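Local coordinates for protein mariner Mos1 transposase (Drosophila mauritiana, PDB 4MDB) that mediates cut-and-paste transposition of the Mos1 element, its RNase H-like catalytic domain using divalent metal ions and here holding the drug raltegravir, at residues A[77-82]-A[201-206]; A[26-31]-A[123-128]; A[70-75]-A[91-96]. The protein carries 1 engineered substitution. One frame throughout, in Å; residues are numbered along the deposited sequence. Where two conformers were deposited one is given.

Contact 1: residues A[77-82]-A[201-206]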
loop_
_atom_site.group_PDB
_atom_site.type_symbol
_atom_site.label_atom_id
_atom_site.label_comp_id
_atom_site.label_asym_id
_atom_site.label_seq_id
_atom_site.Cartn_x
_atom_site.Cartn_y
_atom_site.Cartn_z
ATOM N N TRP A 77 -2.425 1.346 -5.360
ATOM C CA TRP A 77 -3.340 2.458 -5.563
ATOM C C TRP A 77 -2.699 3.789 -5.329
ATOM O O TRP A 77 -1.611 3.858 -4.768
ATOM C CB TRP A 77 -4.582 2.299 -4.735
ATOM C CG TRP A 77 -4.348 2.267 -3.221
ATOM C CD1 TRP A 77 -3.807 1.245 -2.521
ATOM C CD2 TRP A 77 -4.651 3.297 -2.266
ATOM N NE1 TRP A 77 -3.776 1.557 -1.177
ATOM C CE2 TRP A 77 -4.310 2.794 -0.984
ATOM C CE3 TRP A 77 -5.219 4.556 -2.347
ATOM C CZ2 TRP A 77 -4.479 3.568 0.188
ATOM C CZ3 TRP A 77 -5.442 5.284 -1.214
ATOM C CH2 TRP A 77 -5.070 4.797 0.058
ATOM N N ASP A 78 -3.348 4.856 -5.792
ATOM C CA ASP A 78 -2.913 6.201 -5.556
ATOM C C ASP A 78 -4.113 7.100 -5.308
ATOM O O ASP A 78 -5.209 6.616 -5.049
ATOM C CB ASP A 78 -1.986 6.651 -6.685
ATOM C CG ASP A 78 -2.763 6.916 -8.025
ATOM O OD1 ASP A 78 -3.984 6.759 -8.033
ATOM O OD2 ASP A 78 -2.139 7.457 -8.967
ATOM N N GLN A 79 -3.913 8.415 -5.328
ATOM C CA GLN A 79 -4.948 9.312 -4.903
ATOM C C GLN A 79 -6.086 9.327 -5.919
ATOM O O GLN A 79 -7.134 9.899 -5.584
ATOM C CB GLN A 79 -4.389 10.737 -4.742
ATOM C CG GLN A 79 -3.879 11.301 -6.015
ATOM C CD GLN A 79 -3.563 12.768 -5.872
ATOM O OE1 GLN A 79 -2.804 13.146 -4.992
ATOM N NE2 GLN A 79 -4.116 13.589 -6.749
ATOM N N SER A 80 -5.926 8.681 -7.070
ATOM C CA SER A 80 -6.941 8.648 -8.134
ATOM C C SER A 80 -7.739 7.359 -8.144
ATOM O O SER A 80 -8.706 7.256 -8.888
ATOM C CB SER A 80 -6.293 8.872 -9.479
ATOM O OG SER A 80 -5.716 10.190 -9.487
ATOM N N GLY A 81 -7.306 6.389 -7.370
ATOM C CA GLY A 81 -7.959 5.062 -7.351
ATOM C C GLY A 81 -7.020 3.884 -7.413
ATOM O O GLY A 81 -5.834 4.006 -7.395
ATOM N N VAL A 82 -7.598 2.695 -7.467
ATOM C CA VAL A 82 -6.853 1.483 -7.609
ATOM C C VAL A 82 -6.191 1.352 -8.969
ATOM O O VAL A 82 -6.900 1.506 -10.025
ATOM C CB VAL A 82 -7.780 0.255 -7.287
ATOM C CG1 VAL A 82 -7.069 -1.014 -7.629
ATOM C CG2 VAL A 82 -8.239 0.355 -5.838
ATOM N N PHE A 201 -12.436 9.484 -1.900
ATOM C CA PHE A 201 -12.061 8.521 -0.863
ATOM C C PHE A 201 -10.581 8.152 -0.996
ATOM O O PHE A 201 -9.879 8.038 0.027
ATOM C CB PHE A 201 -12.892 7.264 -1.087
ATOM C CG PHE A 201 -12.443 6.071 -0.316
ATOM C CD1 PHE A 201 -12.861 5.859 0.988
ATOM C CD2 PHE A 201 -11.555 5.153 -0.882
ATOM C CE1 PHE A 201 -12.462 4.709 1.655
ATOM C CE2 PHE A 201 -11.156 4.036 -0.202
ATOM C CZ PHE A 201 -11.569 3.846 1.089
ATOM N N TYR A 202 -10.119 7.954 -2.234
ATOM C CA TYR A 202 -8.712 7.587 -2.480
ATOM C C TYR A 202 -7.799 8.753 -2.165
ATOM O O TYR A 202 -6.745 8.606 -1.489
ATOM C CB TYR A 202 -8.523 7.073 -3.901
ATOM C CG TYR A 202 -9.252 5.786 -4.122
ATOM C CD1 TYR A 202 -8.773 4.597 -3.600
ATOM C CD2 TYR A 202 -10.472 5.739 -4.816
ATOM C CE1 TYR A 202 -9.426 3.393 -3.766
ATOM C CE2 TYR A 202 -11.108 4.521 -5.011
ATOM C CZ TYR A 202 -10.607 3.350 -4.501
ATOM O OH TYR A 202 -11.278 2.117 -4.726
ATOM N N TRP A 203 -8.235 9.949 -2.616
ATOM C CA TRP A 203 -7.491 11.166 -2.349
ATOM C C TRP A 203 -7.316 11.385 -0.820
ATOM O O TRP A 203 -6.207 11.615 -0.370
ATOM C CB TRP A 203 -8.153 12.368 -3.017
ATOM C CG TRP A 203 -7.388 13.639 -2.995
ATOM C CD1 TRP A 203 -6.495 14.056 -3.936
ATOM C CD2 TRP A 203 -7.370 14.584 -1.980
ATOM N NE1 TRP A 203 -5.936 15.259 -3.571
ATOM C CE2 TRP A 203 -6.438 15.595 -2.349
ATOM C CE3 TRP A 203 -8.037 14.700 -0.787
ATOM C CZ2 TRP A 203 -6.204 16.699 -1.549
ATOM C CZ3 TRP A 203 -7.776 15.867 0.025
ATOM C CH2 TRP A 203 -6.875 16.768 -0.341
ATOM N N ARG A 204 -8.387 11.284 -0.084
ATOM C CA ARG A 204 -8.304 11.467 1.373
ATOM C C ARG A 204 -7.319 10.492 2.039
ATOM O O ARG A 204 -6.536 10.860 2.930
ATOM C CB ARG A 204 -9.695 11.399 2.001
ATOM C CG ARG A 204 -10.577 12.626 1.724
ATOM C CD ARG A 204 -11.860 12.574 2.589
ATOM N NE ARG A 204 -12.761 11.560 2.084
ATOM C CZ ARG A 204 -13.747 11.787 1.211
ATOM N NH1 ARG A 204 -13.995 13.025 0.765
ATOM N NH2 ARG A 204 -14.502 10.763 0.792
ATOM N N GLY A 205 -7.346 9.236 1.634
ATOM C CA GLY A 205 -6.499 8.264 2.246
ATOM C C GLY A 205 -5.025 8.584 2.124
ATOM O O GLY A 205 -4.254 8.446 3.068
ATOM N N ILE A 206 -4.633 9.095 0.969
ATOM C CA ILE A 206 -3.252 9.459 0.722
ATOM C C ILE A 206 -2.953 10.784 1.449
ATOM O O ILE A 206 -1.877 10.965 2.048
ATOM C CB ILE A 206 -2.985 9.650 -0.791
ATOM C CG1 ILE A 206 -3.132 8.308 -1.593
ATOM C CG2 ILE A 206 -1.618 10.240 -1.114
ATOM C CD1 ILE A 206 -2.192 7.192 -1.172
#

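Contact 2: residues A[26-31]-A[123-128]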
loop_
_atom_site.group_PDB
_atom_site.type_symbol
_atom_site.label_atom_id
_atom_site.label_comp_id
_atom_site.label_asym_id
_atom_site.label_seq_id
_atom_site.Cartn_x
_atom_site.Cartn_y
_atom_site.Cartn_z
ATOM N N LYS A 26 8.315 20.558 -0.126
ATOM C CA LYS A 26 7.646 20.385 -1.428
ATOM C C LYS A 26 6.751 19.196 -1.374
ATOM O O LYS A 26 7.260 18.133 -1.292
ATOM C CB LYS A 26 8.625 20.224 -2.558
ATOM C CG LYS A 26 7.978 20.181 -3.948
ATOM C CD LYS A 26 9.032 19.767 -4.949
ATOM C CE LYS A 26 8.551 19.749 -6.375
ATOM N NZ LYS A 26 9.240 18.596 -7.071
ATOM N N SER A 27 5.446 19.395 -1.336
ATOM C CA SER A 27 4.558 18.230 -1.276
ATOM C C SER A 27 4.768 17.275 -2.411
ATOM O O SER A 27 4.835 17.700 -3.560
ATOM C CB SER A 27 3.084 18.624 -1.237
ATOM O OG SER A 27 2.283 17.497 -1.201
ATOM N N PHE A 28 4.795 15.960 -2.130
ATOM C CA PHE A 28 5.040 14.915 -3.124
ATOM C C PHE A 28 3.937 13.900 -3.102
ATOM O O PHE A 28 3.991 12.821 -3.751
ATOM C CB PHE A 28 6.356 14.230 -2.823
ATOM C CG PHE A 28 6.472 13.715 -1.401
ATOM C CD1 PHE A 28 6.976 14.533 -0.358
ATOM C CD2 PHE A 28 6.133 12.430 -1.110
ATOM C CE1 PHE A 28 7.129 14.065 0.907
ATOM C CE2 PHE A 28 6.243 11.968 0.207
ATOM C CZ PHE A 28 6.751 12.768 1.208
ATOM N N LEU A 29 2.889 14.195 -2.369
ATOM C CA LEU A 29 1.882 13.181 -2.140
ATOM C C LEU A 29 1.118 12.700 -3.377
ATOM O O LEU A 29 0.656 11.542 -3.450
ATOM C CB LEU A 29 0.840 13.697 -1.179
ATOM C CG LEU A 29 1.329 14.174 0.162
ATOM C CD1 LEU A 29 0.104 14.563 0.952
ATOM C CD2 LEU A 29 2.199 13.185 0.919
ATOM N N HIS A 30 1.020 13.584 -4.378
ATOM C CA HIS A 30 0.357 13.264 -5.618
ATOM C C HIS A 30 1.155 12.305 -6.500
ATOM O O HIS A 30 0.613 11.755 -7.515
ATOM C CB HIS A 30 0.092 14.569 -6.397
ATOM C CG HIS A 30 1.344 15.324 -6.726
ATOM N ND1 HIS A 30 2.082 15.979 -5.770
ATOM C CD2 HIS A 30 1.974 15.552 -7.902
ATOM C CE1 HIS A 30 3.115 16.573 -6.346
ATOM N NE2 HIS A 30 3.064 16.320 -7.653
ATOM N N ARG A 31 2.417 12.038 -6.142
ATOM C CA ARG A 31 3.215 11.079 -6.866
ATOM C C ARG A 31 3.327 9.732 -6.148
ATOM O O ARG A 31 4.027 8.851 -6.618
ATOM C CB ARG A 31 4.621 11.624 -7.186
ATOM C CG ARG A 31 4.489 12.926 -7.925
ATOM C CD ARG A 31 5.771 13.407 -8.524
ATOM N NE ARG A 31 6.729 13.950 -7.575
ATOM C CZ ARG A 31 7.892 13.384 -7.275
ATOM N NH1 ARG A 31 8.263 12.257 -7.842
ATOM N NH2 ARG A 31 8.695 13.995 -6.429
ATOM N N ARG A 123 7.999 11.139 -11.713
ATOM C CA ARG A 123 8.572 9.941 -11.128
ATOM C C ARG A 123 7.691 9.376 -10.033
ATOM O O ARG A 123 7.190 10.108 -9.185
ATOM C CB ARG A 123 9.945 10.300 -10.550
ATOM C CG ARG A 123 10.716 9.137 -10.032
ATOM C CD ARG A 123 12.015 9.558 -9.405
ATOM N NE ARG A 123 12.825 8.371 -9.073
ATOM C CZ ARG A 123 13.943 8.395 -8.339
ATOM N NH1 ARG A 123 14.388 9.531 -7.776
ATOM N NH2 ARG A 123 14.639 7.284 -8.107
ATOM N N VAL A 124 7.513 8.081 -10.097
ATOM C CA VAL A 124 6.730 7.344 -9.119
ATOM C C VAL A 124 7.473 7.388 -7.791
ATOM O O VAL A 124 8.682 7.095 -7.725
ATOM C CB VAL A 124 6.455 5.913 -9.538
ATOM C CG1 VAL A 124 5.864 5.127 -8.351
ATOM C CG2 VAL A 124 5.612 5.910 -10.831
ATOM N N ILE A 125 6.734 7.646 -6.711
ATOM C CA ILE A 125 7.224 7.488 -5.399
ATOM C C ILE A 125 6.480 6.255 -4.827
ATOM O O ILE A 125 5.284 6.340 -4.634
ATOM C CB ILE A 125 7.008 8.728 -4.535
ATOM C CG1 ILE A 125 7.797 9.905 -5.104
ATOM C CG2 ILE A 125 7.347 8.476 -3.058
ATOM C CD1 ILE A 125 7.519 11.218 -4.442
ATOM N N PHE A 126 7.180 5.243 -4.398
ATOM C CA PHE A 126 6.547 3.966 -4.063
ATOM C C PHE A 126 6.607 3.761 -2.573
ATOM O O PHE A 126 7.686 3.813 -1.957
ATOM C CB PHE A 126 7.258 2.812 -4.773
ATOM C CG PHE A 126 6.526 1.511 -4.796
ATOM C CD1 PHE A 126 5.290 1.413 -5.333
ATOM C CD2 PHE A 126 7.134 0.353 -4.307
ATOM C CE1 PHE A 126 4.637 0.206 -5.443
ATOM C CE2 PHE A 126 6.466 -0.866 -4.385
ATOM C CZ PHE A 126 5.211 -0.899 -4.976
ATOM N N LEU A 127 5.451 3.488 -1.997
ATOM C CA LEU A 127 5.351 3.236 -0.560
ATOM C C LEU A 127 4.812 1.870 -0.309
ATOM O O LEU A 127 3.621 1.572 -0.600
ATOM C CB LEU A 127 4.507 4.317 0.122
ATOM C CG LEU A 127 4.186 4.179 1.638
ATOM C CD1 LEU A 127 5.508 4.246 2.371
ATOM C CD2 LEU A 127 3.294 5.349 1.964
ATOM N N HIS A 128 5.707 1.025 0.184
ATOM C CA HIS A 128 5.313 -0.320 0.602
ATOM C C HIS A 128 6.008 -0.675 1.885
ATOM O O HIS A 128 6.974 -0.058 2.254
ATOM C CB HIS A 128 5.545 -1.393 -0.531
ATOM C CG HIS A 128 6.953 -1.655 -0.910
ATOM N ND1 HIS A 128 7.299 -2.702 -1.743
ATOM C CD2 HIS A 128 8.112 -1.002 -0.645
ATOM C CE1 HIS A 128 8.603 -2.708 -1.930
ATOM N NE2 HIS A 128 9.122 -1.686 -1.289
#

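Contact 3: residues A[70-75]-A[91-96]. Engineered in segment 91-96: Ala96 (natural residue Thr).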
loop_
_atom_site.group_PDB
_atom_site.type_symbol
_atom_site.label_atom_id
_atom_site.label_comp_id
_atom_site.label_asym_id
_atom_site.label_seq_id
_atom_site.Cartn_x
_atom_site.Cartn_y
_atom_site.Cartn_z
ATOM N N LYS A 70 -8.391 -19.408 2.018
ATOM C CA LYS A 70 -8.110 -17.980 1.915
ATOM C C LYS A 70 -7.300 -17.659 0.697
ATOM O O LYS A 70 -6.502 -18.463 0.228
ATOM C CB LYS A 70 -7.433 -17.506 3.180
ATOM C CG LYS A 70 -6.139 -18.233 3.451
ATOM C CD LYS A 70 -5.520 -17.858 4.786
ATOM C CE LYS A 70 -4.169 -18.514 4.959
ATOM N NZ LYS A 70 -3.447 -17.802 6.032
ATOM N N THR A 71 -7.468 -16.424 0.207
ATOM C CA THR A 71 -6.780 -15.919 -0.943
ATOM C C THR A 71 -6.148 -14.569 -0.532
ATOM O O THR A 71 -6.712 -13.831 0.221
ATOM C CB THR A 71 -7.729 -15.712 -2.143
ATOM O OG1 THR A 71 -7.063 -15.034 -3.201
ATOM C CG2 THR A 71 -8.981 -14.930 -1.726
ATOM N N MET A 72 -4.959 -14.321 -1.026
ATOM C CA MET A 72 -4.296 -13.080 -0.739
ATOM C C MET A 72 -4.657 -12.047 -1.798
ATOM O O MET A 72 -4.489 -12.249 -3.006
ATOM C CB MET A 72 -2.805 -13.289 -0.721
ATOM C CG MET A 72 -2.073 -12.177 -0.023
ATOM S SD MET A 72 -0.308 -12.448 0.167
ATOM C CE MET A 72 -0.422 -13.836 1.274
ATOM N N LEU A 73 -5.121 -10.919 -1.303
ATOM C CA LEU A 73 -5.305 -9.714 -2.120
ATOM C C LEU A 73 -3.993 -8.964 -2.067
ATOM O O LEU A 73 -3.488 -8.648 -0.954
ATOM C CB LEU A 73 -6.428 -8.881 -1.641
ATOM C CG LEU A 73 -6.637 -7.483 -2.200
ATOM C CD1 LEU A 73 -6.987 -7.503 -3.668
ATOM C CD2 LEU A 73 -7.682 -6.809 -1.404
ATOM N N CYS A 74 -3.514 -8.559 -3.243
ATOM C CA CYS A 74 -2.321 -7.712 -3.375
ATOM C C CYS A 74 -2.799 -6.523 -4.176
ATOM O O CYS A 74 -3.212 -6.693 -5.313
ATOM C CB CYS A 74 -1.254 -8.429 -4.121
ATOM S SG CYS A 74 -0.844 -10.076 -3.425
ATOM N N VAL A 75 -2.737 -5.335 -3.619
ATOM C CA VAL A 75 -3.326 -4.217 -4.361
ATOM C C VAL A 75 -2.428 -3.004 -4.257
ATOM O O VAL A 75 -1.832 -2.733 -3.217
ATOM C CB VAL A 75 -4.767 -3.912 -3.817
ATOM C CG1 VAL A 75 -4.742 -3.654 -2.307
ATOM C CG2 VAL A 75 -5.395 -2.702 -4.443
ATOM N N GLY A 91 -4.552 -20.126 -0.715
ATOM C CA GLY A 91 -3.441 -20.612 0.077
ATOM C C GLY A 91 -2.049 -20.132 -0.334
ATOM O O GLY A 91 -1.152 -20.162 0.481
ATOM N N GLU A 92 -1.885 -19.680 -1.585
ATOM C CA GLU A 92 -0.573 -19.269 -2.137
ATOM C C GLU A 92 -0.182 -17.871 -1.619
ATOM O O GLU A 92 -1.028 -17.019 -1.330
ATOM C CB GLU A 92 -0.530 -19.490 -3.673
ATOM C CG GLU A 92 -0.147 -18.377 -4.649
ATOM C CD GLU A 92 -0.619 -18.697 -6.090
ATOM O OE1 GLU A 92 -0.594 -19.901 -6.457
ATOM O OE2 GLU A 92 -1.045 -17.773 -6.856
ATOM N N THR A 93 1.117 -17.704 -1.437
ATOM C CA THR A 93 1.693 -16.597 -0.715
ATOM C C THR A 93 2.526 -15.800 -1.739
ATOM O O THR A 93 2.825 -16.293 -2.819
ATOM C CB THR A 93 2.591 -17.204 0.405
ATOM O OG1 THR A 93 2.703 -16.292 1.499
ATOM C CG2 THR A 93 3.962 -17.631 -0.131
ATOM N N VAL A 94 2.837 -14.554 -1.417
ATOM C CA VAL A 94 3.827 -13.753 -2.165
ATOM C C VAL A 94 5.280 -14.027 -1.757
ATOM O O VAL A 94 5.692 -13.764 -0.633
ATOM C CB VAL A 94 3.571 -12.262 -1.912
ATOM C CG1 VAL A 94 4.644 -11.404 -2.576
ATOM C CG2 VAL A 94 2.176 -11.923 -2.430
ATOM N N ASN A 95 6.052 -14.528 -2.693
ATOM C CA ASN A 95 7.492 -14.696 -2.506
ATOM C C ASN A 95 8.244 -13.678 -3.375
ATOM O O ASN A 95 7.611 -12.909 -4.140
ATOM C CB ASN A 95 7.914 -16.122 -2.857
ATOM C CG ASN A 95 7.556 -16.530 -4.280
ATOM O OD1 ASN A 95 7.334 -15.709 -5.153
ATOM N ND2 ASN A 95 7.525 -17.845 -4.520
ATOM N N ALA A 96 9.570 -13.732 -3.311
ATOM C CA ALA A 96 10.416 -12.811 -4.080
ATOM C C ALA A 96 10.075 -12.751 -5.603
ATOM O O ALA A 96 9.917 -11.633 -6.190
ATOM C CB ALA A 96 11.889 -13.133 -3.801
HETATM O O HOH W 1 -3.618 -16.875 -1.771
#

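Contact 1: residues A[77-82]-A[201-206]
Tyr202 lies against the turn of a beta hairpin, an example of a helix packing on a hairpin turn through one aromatic ring. Its CB is beside two turn carbonyls, 3.5 Å from Asp78 O and 3.6 Å from Gln79 O. Chi1 of -66° puts CG anti to the carbonyl carbon, and one ring face lies against Gly81, whose CA stands 3.7 Å from the ring centroid in a CH-pi contact. The opposite face is backed by Phe201 of the same helix. CD1 meets Trp77 CE3 at 3.8 Å, CE1 and OH both touch Val82 CG2, and the hydroxyl is hydrogen-bonded to Phe194 O.

The turn is a type I turn from Asp78 to Gly81, reinforced by an Asx turn in which Ser80 N binds Asp78 OD1 at 2.9 Å; OD2 pairs with Arg114. At the phi of 134° and psi of -177° of Gly81, a CB would collide with the preceding carbonyl O, which suits glycine. Ile206 CD1 lies over the six-membered ring of Trp77, 4.1 Å from its centroid, while Tyr202 O comes to the edge of that ring, in its plane. Gln79 runs beside Trp203, its NE2 at the indole edge and its OE1 bonded to His207.

Helix 199-207 thus packs on the hairpin joining strands 69-78 and 81-87, with Trp77 also touching strand 32-42 and helix 162-175, where its NE1 bonds Ser163.

Contact 2: residues A[26-31]-A[123-128]
Arg31 holds segment 123-128 at two points, at the first strand residue Ile125 and at Arg123 just ahead of it, an example of one residue bonding a neighbouring strand and its approach through both backbone and side chain. Its carbonyl O accepts from Ile125 N at 3.0 Å, the N-H pointing fairly straight at it (164°) from a position tilted out of the carbonyl plane. Two residues back along the partner segment, Arg123 O receives NH1 of Arg31 at 2.8 Å. That oxygen lies close to the guanidinium plane, although the bond is more bent, with an N-H...O angle of 142°.

The side chain of Arg31 leaves with CG anti to its own carbonyl carbon and bends at chi3 (-74°), which places NE; the guanidinium beyond it lies against Ile125. There the CD1 methyl of Ile125 stands over one face, displaced toward the rim and 3.6 Å from Arg31 CZ. The face thus packs on a methyl while NH1 is used at the edge, in the plane, for Arg123 O.

In this RNase H-like sheet strand 32-42 is flanked by antiparallel 69-78 and parallel 125-127, and these bonds lie where the parallel pairing begins: strand 32-42 follows Arg31 directly, and Ile125 and Leu127 continue the ladder by backbone bonds with Val33. Arg31 closes a short 3-10 segment, its N bonded to Phe28 O.

Ile125 is the second main contributor, and its CD1 serves two residues of the loop, Arg31 and Phe28. It reaches Phe28 CB at 3.6 Å, the two side chains crossing at about a right angle. Arg22 of helix 6-25 touches Arg31 and Ile125, and forms a cation-pi contact with Phe28. The guanidinium of Arg123 extends away from Arg31, and its NE is hydrogen-bonded to Asn147 O.

Contact 3: residues A[70-75]-A[91-96]
The lead-in to helix 96-113 returns alongside strand 69-78, second from the edge of the RNase H-like sheet, an instance of a connection held to a strand by one direct bond, one water and a few apolar contacts. Lys70 O takes the N-H of Gly91 at 2.7 Å, with the donor almost in line with the C=O bond (175°). Gly91 has a positive phi of 83°, a turn in the backbone that glycine adopts readily.

Beyond this bond the two chains diverge, and a water fills the next step. It accepts from Met72 N at 3.0 Å and donates to Glu92 O at 2.6 Å, bridging backbone to backbone where a direct bond would need a closer approach.

Side chains take over from there. Met72 was modelled in two conformers, so its side-chain contacts hold for the one described. It has CG anti to its backbone N (chi1 -162°) and then bends at chi3, which turns CE toward Thr93. SD meets Val94 CG2 at 3.6 Å, the two side chains crossing at about a right angle. The same methyl also touches Cys74 SG at 3.7 Å, so a single branch of Val94 packs against two sulfurs on alternate residues of the strand. The backbone N of Val94 is buried here without a hydrogen-bonding partner. The active site is near: the Met72 side chain is about 8 Å from a bound magnesium ion.

Asn95 then caps helix 96-113, its OD1 bonded to Arg98 N; Ala96, an engineered residue, opens the helix. Strand 69-78 itself lies between 32-42 and 81-87, with Met72 and Cys74 touching Glu37 of strand 32-42 and Leu88, just past the end of strand 81-87, while Leu73 and Val75 pack on helix 162-175.

How the contacts relate
All three contacts reach the same five-stranded mixed sheet of the catalytic domain. Contacts 1 and 2 are neighbours, with centres 12 Å apart, and they touch where Gln79 OE1 approaches His30 CA at 3.2 Å and Ile206 packs on Leu29. Contact 3 lies on the opposite side of the chain's centre, about 22 Å from contact 1 and 25 Å from contact 2, centre to centre. Contacts 1 and 3 share strand 69-78, and Val82 meets Val75 between them. Along the chain contact 3 is nested within contact 2, whereas contact 1 interlaces with both. A helix and two connecting loops are thereby packed on the sheet that carries the metal ligand Asp36.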